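Local coordinates for uncharacterized protein Atu1872 (Agrobacterium tumefaciens, PDB 2QNT) that is of unknown function but is related to the glyoxalase/bleomycin resistance protein/dioxygenase family, and probably forms a dimer, at residues I13-D18 with T59-S64; G72-L77 with R113-D118; Y79-D84 with W107-F112. One frame throughout, in Å; residues are numbered along the deposited sequence.

Interaction 1 of 3, residues I13-D18 with T59-S64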
# COMPACT_ATOMS: atom_id res chain seq x y z
N ILE A 13 4.24 0.88 2.16
CA ILE A 13 5.68 0.89 1.94
C ILE A 13 6.07 -0.42 1.26
O ILE A 13 6.50 -1.36 1.91
CB ILE A 13 6.48 1.11 3.23
CG1 ILE A 13 5.94 2.30 4.02
CG2 ILE A 13 7.96 1.30 2.87
CD1 ILE A 13 6.58 2.49 5.42
N PRO A 14 5.88 -0.52 -0.07
CA PRO A 14 6.41 -1.66 -0.81
C PRO A 14 7.91 -1.76 -0.65
O PRO A 14 8.62 -0.74 -0.64
CB PRO A 14 6.02 -1.38 -2.26
CG PRO A 14 5.05 -0.26 -2.20
CD PRO A 14 5.20 0.46 -0.94
N PHE A 15 8.39 -3.00 -0.57
CA PHE A 15 9.83 -3.26 -0.48
C PHE A 15 10.42 -3.31 -1.87
O PHE A 15 9.82 -3.82 -2.81
CB PHE A 15 10.08 -4.61 0.16
CG PHE A 15 9.67 -4.74 1.62
CD1 PHE A 15 9.03 -3.72 2.31
CD2 PHE A 15 9.84 -5.95 2.26
CE1 PHE A 15 8.62 -3.90 3.65
CE2 PHE A 15 9.41 -6.11 3.60
CZ PHE A 15 8.81 -5.09 4.26
N VAL A 16 11.61 -2.73 -2.01
CA VAL A 16 12.30 -2.67 -3.31
C VAL A 16 13.74 -3.13 -3.18
O VAL A 16 14.36 -2.98 -2.13
CB VAL A 16 12.21 -1.25 -3.96
CG1 VAL A 16 10.73 -0.83 -4.07
CG2 VAL A 16 13.02 -0.20 -3.18
N ARG A 17 14.28 -3.72 -4.24
CA ARG A 17 15.65 -4.23 -4.21
C ARG A 17 16.69 -3.12 -4.33
O ARG A 17 17.77 -3.20 -3.73
CB ARG A 17 15.85 -5.27 -5.33
CG ARG A 17 17.07 -6.12 -5.25
CD ARG A 17 17.10 -7.12 -6.41
NE ARG A 17 16.35 -8.34 -6.10
CZ ARG A 17 15.96 -9.25 -7.01
NH1 ARG A 17 16.23 -9.09 -8.30
NH2 ARG A 17 15.28 -10.32 -6.62
N ASP A 18 16.36 -2.06 -5.06
CA ASP A 18 17.32 -1.00 -5.40
C ASP A 18 16.55 0.31 -5.31
O ASP A 18 15.69 0.59 -6.13
CB ASP A 18 17.88 -1.26 -6.81
CG ASP A 18 18.94 -0.28 -7.23
OD1 ASP A 18 18.79 0.94 -7.08
OD2 ASP A 18 19.96 -0.75 -7.74
N THR A 59 14.76 -4.37 10.17
CA THR A 59 14.12 -3.51 11.20
C THR A 59 12.90 -4.18 11.82
O THR A 59 12.72 -4.13 13.03
CB THR A 59 13.72 -2.16 10.60
OG1 THR A 59 14.90 -1.42 10.30
CG2 THR A 59 12.82 -1.37 11.53
N ILE A 60 12.05 -4.78 10.99
CA ILE A 60 10.81 -5.38 11.47
C ILE A 60 11.03 -6.73 12.16
O ILE A 60 10.54 -6.94 13.28
CB ILE A 60 9.83 -5.56 10.31
CG1 ILE A 60 9.44 -4.21 9.67
CG2 ILE A 60 8.56 -6.28 10.74
CD1 ILE A 60 8.80 -4.36 8.31
N TRP A 61 11.70 -7.66 11.47
CA TRP A 61 11.79 -9.07 11.87
C TRP A 61 13.15 -9.47 12.41
O TRP A 61 13.31 -10.60 12.88
CB TRP A 61 11.45 -9.96 10.68
CG TRP A 61 10.03 -9.94 10.30
CD1 TRP A 61 9.00 -10.58 10.94
CD2 TRP A 61 9.45 -9.23 9.19
NE1 TRP A 61 7.81 -10.33 10.28
CE2 TRP A 61 8.06 -9.51 9.20
CE3 TRP A 61 9.96 -8.44 8.15
CZ2 TRP A 61 7.19 -9.01 8.24
CZ3 TRP A 61 9.07 -7.92 7.21
CH2 TRP A 61 7.71 -8.21 7.27
N ARG A 62 14.13 -8.57 12.32
CA ARG A 62 15.50 -8.87 12.77
C ARG A 62 16.14 -10.00 11.97
O ARG A 62 17.11 -10.61 12.39
CB ARG A 62 15.53 -9.11 14.28
CG ARG A 62 14.90 -7.94 15.06
CD ARG A 62 15.80 -6.72 14.94
NE ARG A 62 15.10 -5.45 15.09
CZ ARG A 62 15.53 -4.29 14.59
NH1 ARG A 62 14.83 -3.18 14.79
NH2 ARG A 62 16.66 -4.23 13.88
N THR A 63 15.60 -10.27 10.79
CA THR A 63 16.23 -11.20 9.89
C THR A 63 15.72 -10.92 8.48
O THR A 63 14.65 -10.35 8.32
CB THR A 63 16.00 -12.68 10.31
OG1 THR A 63 16.70 -13.55 9.41
CG2 THR A 63 14.52 -13.03 10.34
N SER A 64 16.53 -11.27 7.49
CA SER A 64 16.12 -11.26 6.09
C SER A 64 17.00 -12.25 5.34
O SER A 64 18.15 -12.45 5.71
CB SER A 64 16.26 -9.86 5.47
OG SER A 64 17.62 -9.46 5.35
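Phe15 reaches from the end of strand 7-16 to Ile60 and Trp61, in the last turn of helix 53-61. The strand opens the first beta-alpha-beta-beta-beta module of the glyoxalase fold, and the helix follows directly on that module's last strand, 49-52. The backbones stay well apart, with the nearest alpha carbons, Phe15 CA and Ser64 CA, 12.1 Å from each other; the contact is made by side chains alone, and no hydrogen bond helps them.

Along the Phe15 side chain, CB is directed at the helix, and chi1 of -66° sets CG beside the backbone N, from where the ring reaches Ile60 and Trp61 with its CE2-CZ end. CG and the delta carbons stay beyond contact distance of residues 59-64: CD2 is still 5.4 Å from Trp61 CZ3. Contact begins at the far rim, where Phe15 CE2 comes within 4.1 Å of Trp61 CZ3. At the tip, Phe15 CZ touches two atoms, standing 4.1 Å from Ile60 CD1 and equally far from Trp61 CZ3. The indole carbon lies near the plane of the phenyl ring and the phenyl carbon near the plane of the indole, so the two rings meet rim against rim, without stacking.

Leu56 and Glu57 of the same helix also touch Phe15, which is buried. The indole nitrogen of Trp61 turns to the dimer partner, where it hydrogen-bonds to Tyr115 OH of the second subunit, while Arg74 of that subunit forms a cation-pi contact with the ring.

Ile60 serves both aromatic groups with different branches. Its CD1 abuts the phenyl tip, and its other branch ends in CG2, which sits 3.4 Å above the plane of the Trp61 indole, over the ring centre.

Interaction 2 of 3, residues G72-L77 with R113-D118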
# COMPACT_ATOMS: atom_id res chain seq x y z
N GLY A 72 7.77 -8.25 -5.93
CA GLY A 72 6.44 -8.31 -6.50
C GLY A 72 5.81 -9.68 -6.45
O GLY A 72 6.36 -10.62 -7.04
N ARG A 73 4.68 -9.83 -5.75
CA ARG A 73 4.17 -11.17 -5.39
C ARG A 73 2.65 -11.34 -5.52
O ARG A 73 2.05 -12.13 -4.83
CB ARG A 73 4.68 -11.56 -3.99
CG ARG A 73 6.17 -11.81 -3.97
CD ARG A 73 6.80 -11.97 -2.57
NE ARG A 73 8.25 -11.78 -2.66
CZ ARG A 73 9.10 -11.68 -1.64
NH1 ARG A 73 8.69 -11.80 -0.38
NH2 ARG A 73 10.41 -11.53 -1.87
N ARG A 74 2.06 -10.60 -6.45
CA ARG A 74 0.62 -10.64 -6.81
C ARG A 74 -0.31 -10.70 -5.59
O ARG A 74 -1.30 -11.40 -5.58
CB ARG A 74 0.29 -11.75 -7.85
CG ARG A 74 1.05 -11.60 -9.20
CD ARG A 74 0.34 -12.33 -10.33
NE ARG A 74 1.20 -12.40 -11.48
CZ ARG A 74 0.82 -12.97 -12.61
NH1 ARG A 74 -0.37 -13.55 -12.72
NH2 ARG A 74 1.67 -12.99 -13.60
N ASN A 75 -0.02 -9.84 -4.61
CA ASN A 75 -0.74 -9.84 -3.33
C ASN A 75 -1.25 -8.47 -2.95
O ASN A 75 -1.73 -8.30 -1.84
CB ASN A 75 0.13 -10.41 -2.21
CG ASN A 75 1.30 -9.53 -1.88
OD1 ASN A 75 1.83 -8.82 -2.73
ND2 ASN A 75 1.78 -9.67 -0.66
N MSE A 76 -1.19 -7.54 -3.88
CA MSE A 76 -1.55 -6.14 -3.64
C MSE A 76 -1.61 -5.46 -5.00
O MSE A 76 -0.95 -5.93 -5.95
CB MSE A 76 -0.51 -5.44 -2.75
CG MSE A 76 -0.87 -3.99 -2.32
SE MSE A 76 0.39 -3.16 -1.11
CE MSE A 76 1.61 -3.95 -1.87
N LEU A 77 -2.36 -4.38 -5.08
CA LEU A 77 -2.36 -3.49 -6.21
C LEU A 77 -2.13 -2.09 -5.71
O LEU A 77 -2.73 -1.66 -4.73
CB LEU A 77 -3.70 -3.55 -6.95
CG LEU A 77 -3.85 -2.68 -8.18
CD1 LEU A 77 -2.92 -3.09 -9.32
CD2 LEU A 77 -5.32 -2.68 -8.67
N ARG A 113 -2.56 -1.19 -16.53
CA ARG A 113 -1.92 -1.86 -15.40
C ARG A 113 -0.58 -2.42 -15.86
O ARG A 113 -0.42 -2.81 -17.03
CB ARG A 113 -2.80 -2.95 -14.84
CG ARG A 113 -4.15 -2.43 -14.33
CD ARG A 113 -4.94 -3.48 -13.56
NE ARG A 113 -6.23 -2.98 -13.06
CZ ARG A 113 -7.40 -3.22 -13.63
NH1 ARG A 113 -7.51 -3.93 -14.76
NH2 ARG A 113 -8.53 -2.79 -13.09
N PHE A 114 0.41 -2.42 -14.97
CA PHE A 114 1.78 -2.72 -15.32
C PHE A 114 2.56 -3.04 -14.08
O PHE A 114 2.09 -2.88 -12.97
CB PHE A 114 2.42 -1.57 -16.09
CG PHE A 114 2.36 -0.25 -15.39
CD1 PHE A 114 3.44 0.21 -14.64
CD2 PHE A 114 1.27 0.58 -15.50
CE1 PHE A 114 3.40 1.42 -14.01
CE2 PHE A 114 1.24 1.80 -14.86
CZ PHE A 114 2.33 2.21 -14.11
N TYR A 115 3.81 -3.45 -14.27
CA TYR A 115 4.69 -3.77 -13.16
C TYR A 115 5.69 -2.66 -12.90
O TYR A 115 6.17 -2.02 -13.84
CB TYR A 115 5.50 -5.03 -13.47
CG TYR A 115 4.65 -6.26 -13.64
CD1 TYR A 115 3.98 -6.83 -12.57
CD2 TYR A 115 4.47 -6.82 -14.89
CE1 TYR A 115 3.18 -7.97 -12.74
CE2 TYR A 115 3.68 -7.93 -15.07
CZ TYR A 115 3.04 -8.50 -13.99
OH TYR A 115 2.24 -9.62 -14.17
N ASP A 116 6.01 -2.45 -11.63
CA ASP A 116 7.17 -1.64 -11.27
C ASP A 116 8.45 -2.46 -11.41
O ASP A 116 8.39 -3.64 -11.75
CB ASP A 116 6.96 -0.92 -9.94
CG ASP A 116 7.37 -1.70 -8.74
OD1 ASP A 116 7.71 -2.90 -8.83
OD2 ASP A 116 7.40 -1.09 -7.63
N PRO A 117 9.62 -1.85 -11.22
CA PRO A 117 10.87 -2.57 -11.40
C PRO A 117 11.03 -3.82 -10.53
O PRO A 117 11.82 -4.70 -10.87
CB PRO A 117 11.93 -1.52 -11.05
CG PRO A 117 11.27 -0.23 -11.47
CD PRO A 117 9.85 -0.41 -10.99
N ASP A 118 10.30 -3.93 -9.42
CA ASP A 118 10.39 -5.07 -8.52
C ASP A 118 9.26 -6.06 -8.77
O ASP A 118 9.19 -7.11 -8.10
CB ASP A 118 10.36 -4.61 -7.06
CG ASP A 118 11.63 -3.91 -6.69
OD1 ASP A 118 12.55 -4.60 -6.19
OD2 ASP A 118 11.72 -2.70 -6.94
O HOH W 1 4.55 -12.08 -13.76
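In the second beta-alpha-beta-beta-beta module, the loop leading into strand 76-82 meets the turn that follows strand 110-115, and Gly72 and Asp118 make the direct link. Gly72 N donates to Asp118 O at 2.8 Å with an N-H...O angle of 143°. The turn has its own brace, an Asx turn in which Asp118 N donates to Asp116 OD1 at 2.8 Å.

Further along, the Arg74 and Tyr115 side chains cross, Tyr115 OH lying 3.5 Å from Arg74 NH2; guanidinium and ring planes are 30° apart, but the two groups do not stack. A water accepts from Arg74 NH2 at 3.0 Å, in the guanidinium plane, and makes a weak bond of 3.4 Å with Tyr115 OH. Arg74 has a second deposited conformer and touches a crystal neighbour, so this bridge is less certain than the backbone bond. Both side chains lie at the dimer interface.

At the other end, Leu77 CD2 lies 4.5 Å from Arg113 NE. That guanidinium forms a salt bridge with Glu123 and hydrogen bonds with His100, Gln105 and a bound HEPES molecule, which probably comes from the crystallisation liquor but may mark a pocket.

The chemistry implies that one backbone bond fixes loop to turn, while the charged and polar side-chain ends find partners both in the same chain and in the second subunit.

Interaction 3 of 3, residues Y79-D84 with W107-F112; sequences YFEHAD and WGQRVF
Tyr79 and Gln109 approach from opposite directions and join by a hydrogen bond between side-chain ends, with backbones no closer than 8.7 Å (Glu81 CA to Val111 CA). Tyr79 is on edge strand 76-82 of the second module's sheet; Gln109 lies just before strand 110-115, with strand 121-126 between the two. Residues 79-82 pair antiparallel with a strand of the second subunit, so the sheet runs on across the interface.

Gln109 is fully stretched, with CG anti to its backbone N (chi1 -175°) and the chain extended beyond, which delivers the amide to the hydroxyl. Tyr79 also has CG anti to the backbone N, bringing its OH over to meet it. Gln109 NE2 donates to Tyr79 OH at 2.9 Å, nearly straight at 170°, and the oxygen lies close to the amide plane. Seen from the ring, the nitrogen arrives at the edge, near the ring plane, although ring and amide planes are inclined by 74°.

Tyr79 OH donates to Glu81 OE2 at 2.6 Å, on the anti side of the carboxylate. Gln109 OE1 receives Trp107 NE1 at 3.0 Å on a lone pair, and that oxygen lies in the indole plane. Gln109 NE2 also hydrogen-bonds to Glu126 O, and Glu81 OE1 accepts from Leu128 N.

These bonds run in one direction, from indole through amide and hydroxyl to carboxylate, tying the edge strand to the start of 110-115. With the amide oxygen accepting and its nitrogen donating twice, the rotation of the Gln109 amide is fixed; the hydroxyl, giving to a carboxylate while taking from an amide, is probably polarised.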
# COMPACT_ATOMS: atom_id res chain seq x y z
N TYR A 79 -2.78 1.67 -6.60
CA TYR A 79 -3.76 2.32 -7.45
C TYR A 79 -3.51 3.83 -7.45
O TYR A 79 -3.60 4.50 -6.42
CB TYR A 79 -5.19 1.97 -6.97
CG TYR A 79 -6.26 2.74 -7.70
CD1 TYR A 79 -6.52 2.54 -9.04
CD2 TYR A 79 -7.00 3.68 -7.05
CE1 TYR A 79 -7.44 3.28 -9.71
CE2 TYR A 79 -7.97 4.44 -7.72
CZ TYR A 79 -8.16 4.23 -9.05
OH TYR A 79 -9.12 4.94 -9.78
N PHE A 80 -3.26 4.34 -8.66
CA PHE A 80 -3.00 5.75 -8.96
C PHE A 80 -4.03 6.25 -9.96
O PHE A 80 -4.58 5.48 -10.75
CB PHE A 80 -1.62 5.94 -9.63
CG PHE A 80 -0.42 5.54 -8.80
CD1 PHE A 80 0.40 6.49 -8.25
CD2 PHE A 80 -0.03 4.22 -8.65
CE1 PHE A 80 1.53 6.17 -7.51
CE2 PHE A 80 1.11 3.90 -7.95
CZ PHE A 80 1.88 4.85 -7.38
N GLU A 81 -4.25 7.55 -9.94
CA GLU A 81 -5.08 8.23 -10.94
C GLU A 81 -4.29 9.35 -11.58
O GLU A 81 -3.44 9.95 -10.96
CB GLU A 81 -6.38 8.79 -10.32
CG GLU A 81 -7.40 7.71 -9.98
CD GLU A 81 -8.65 8.18 -9.26
OE1 GLU A 81 -8.85 9.40 -9.16
OE2 GLU A 81 -9.44 7.35 -8.77
N HIS A 82 -4.62 9.64 -12.83
CA HIS A 82 -4.00 10.71 -13.58
C HIS A 82 -5.10 11.51 -14.26
O HIS A 82 -6.05 10.95 -14.79
CB HIS A 82 -3.03 10.16 -14.61
CG HIS A 82 -2.03 11.14 -15.15
ND1 HIS A 82 -2.36 12.13 -16.05
CD2 HIS A 82 -0.70 11.26 -14.94
CE1 HIS A 82 -1.28 12.81 -16.36
NE2 HIS A 82 -0.25 12.31 -15.69
N ALA A 83 -4.90 12.82 -14.28
CA ALA A 83 -5.81 13.73 -14.94
C ALA A 83 -6.00 13.50 -16.44
O ALA A 83 -7.05 13.84 -17.01
CB ALA A 83 -5.33 15.18 -14.71
N ASP A 84 -4.96 13.01 -17.09
CA ASP A 84 -4.95 12.73 -18.51
C ASP A 84 -4.35 11.34 -18.74
O ASP A 84 -3.16 11.19 -19.02
CB ASP A 84 -4.15 13.79 -19.26
CG ASP A 84 -4.24 13.63 -20.77
OD1 ASP A 84 -4.73 12.59 -21.26
OD2 ASP A 84 -3.82 14.58 -21.48
N TRP A 107 -16.65 -1.26 -14.91
CA TRP A 107 -17.31 -0.14 -14.25
C TRP A 107 -17.18 1.19 -15.00
O TRP A 107 -17.58 2.23 -14.48
CB TRP A 107 -16.77 0.00 -12.83
CG TRP A 107 -15.28 0.10 -12.71
CD1 TRP A 107 -14.54 1.23 -12.58
CD2 TRP A 107 -14.36 -1.00 -12.63
NE1 TRP A 107 -13.21 0.91 -12.43
CE2 TRP A 107 -13.07 -0.45 -12.48
CE3 TRP A 107 -14.49 -2.39 -12.69
CZ2 TRP A 107 -11.94 -1.24 -12.33
CZ3 TRP A 107 -13.34 -3.17 -12.59
CH2 TRP A 107 -12.09 -2.60 -12.42
N GLY A 108 -16.62 1.15 -16.20
CA GLY A 108 -16.65 2.30 -17.10
C GLY A 108 -15.41 3.17 -17.13
O GLY A 108 -15.26 4.03 -17.99
N GLN A 109 -14.51 2.97 -16.18
CA GLN A 109 -13.27 3.74 -16.08
C GLN A 109 -12.20 3.15 -16.98
O GLN A 109 -12.02 1.94 -17.01
CB GLN A 109 -12.79 3.71 -14.63
CG GLN A 109 -11.58 4.55 -14.32
CD GLN A 109 -10.99 4.21 -12.96
OE1 GLN A 109 -11.32 3.19 -12.35
NE2 GLN A 109 -10.13 5.09 -12.46
N ARG A 110 -11.46 4.01 -17.69
CA ARG A 110 -10.30 3.59 -18.47
C ARG A 110 -9.05 3.55 -17.60
O ARG A 110 -8.70 4.56 -16.96
CB ARG A 110 -10.11 4.54 -19.63
CG ARG A 110 -11.30 4.56 -20.57
CD ARG A 110 -11.21 5.66 -21.56
NE ARG A 110 -10.13 5.46 -22.48
CZ ARG A 110 -9.22 6.36 -22.81
NH1 ARG A 110 -9.25 7.60 -22.28
NH2 ARG A 110 -8.29 6.02 -23.70
N VAL A 111 -8.40 2.39 -17.57
CA VAL A 111 -7.17 2.21 -16.80
C VAL A 111 -6.18 1.38 -17.56
O VAL A 111 -6.53 0.61 -18.43
CB VAL A 111 -7.44 1.54 -15.40
CG1 VAL A 111 -8.73 2.10 -14.77
CG2 VAL A 111 -7.49 0.03 -15.47
N PHE A 112 -4.90 1.48 -17.18
CA PHE A 112 -3.90 0.51 -17.61
C PHE A 112 -3.17 -0.01 -16.40
O PHE A 112 -3.17 0.61 -15.35
CB PHE A 112 -2.95 1.06 -18.69
CG PHE A 112 -2.07 2.22 -18.30
CD1 PHE A 112 -0.69 2.04 -18.17
CD2 PHE A 112 -2.57 3.49 -18.21
CE1 PHE A 112 0.15 3.12 -17.90
CE2 PHE A 112 -1.72 4.57 -17.95
CZ PHE A 112 -0.37 4.36 -17.79

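In the fold
Interaction 1 belongs to the first beta-alpha-beta-beta-beta module and the helix after it, and closes before interactions 2 and 3 begin along the chain. Those two share strands 76-82 and 110-115 of the second module, interaction 3 falling between the segments of interaction 2. Centres of 1 and 2 are about 16 Å apart, of 2 and 3 about 17 Å, and of 1 and 3 about 30 Å, on opposite sides of the chain's centre. Arg17 N, 2.7 Å from Asp118 OD1, probably hydrogen-bonds interaction 1 to 2; Arg113 NH2 packs 3.6 Å from Trp107 CH2 between 2 and 3. Strands 7-16 and 76-82 each pair with a strand of the second subunit, continuing the sheets across the dimer interface.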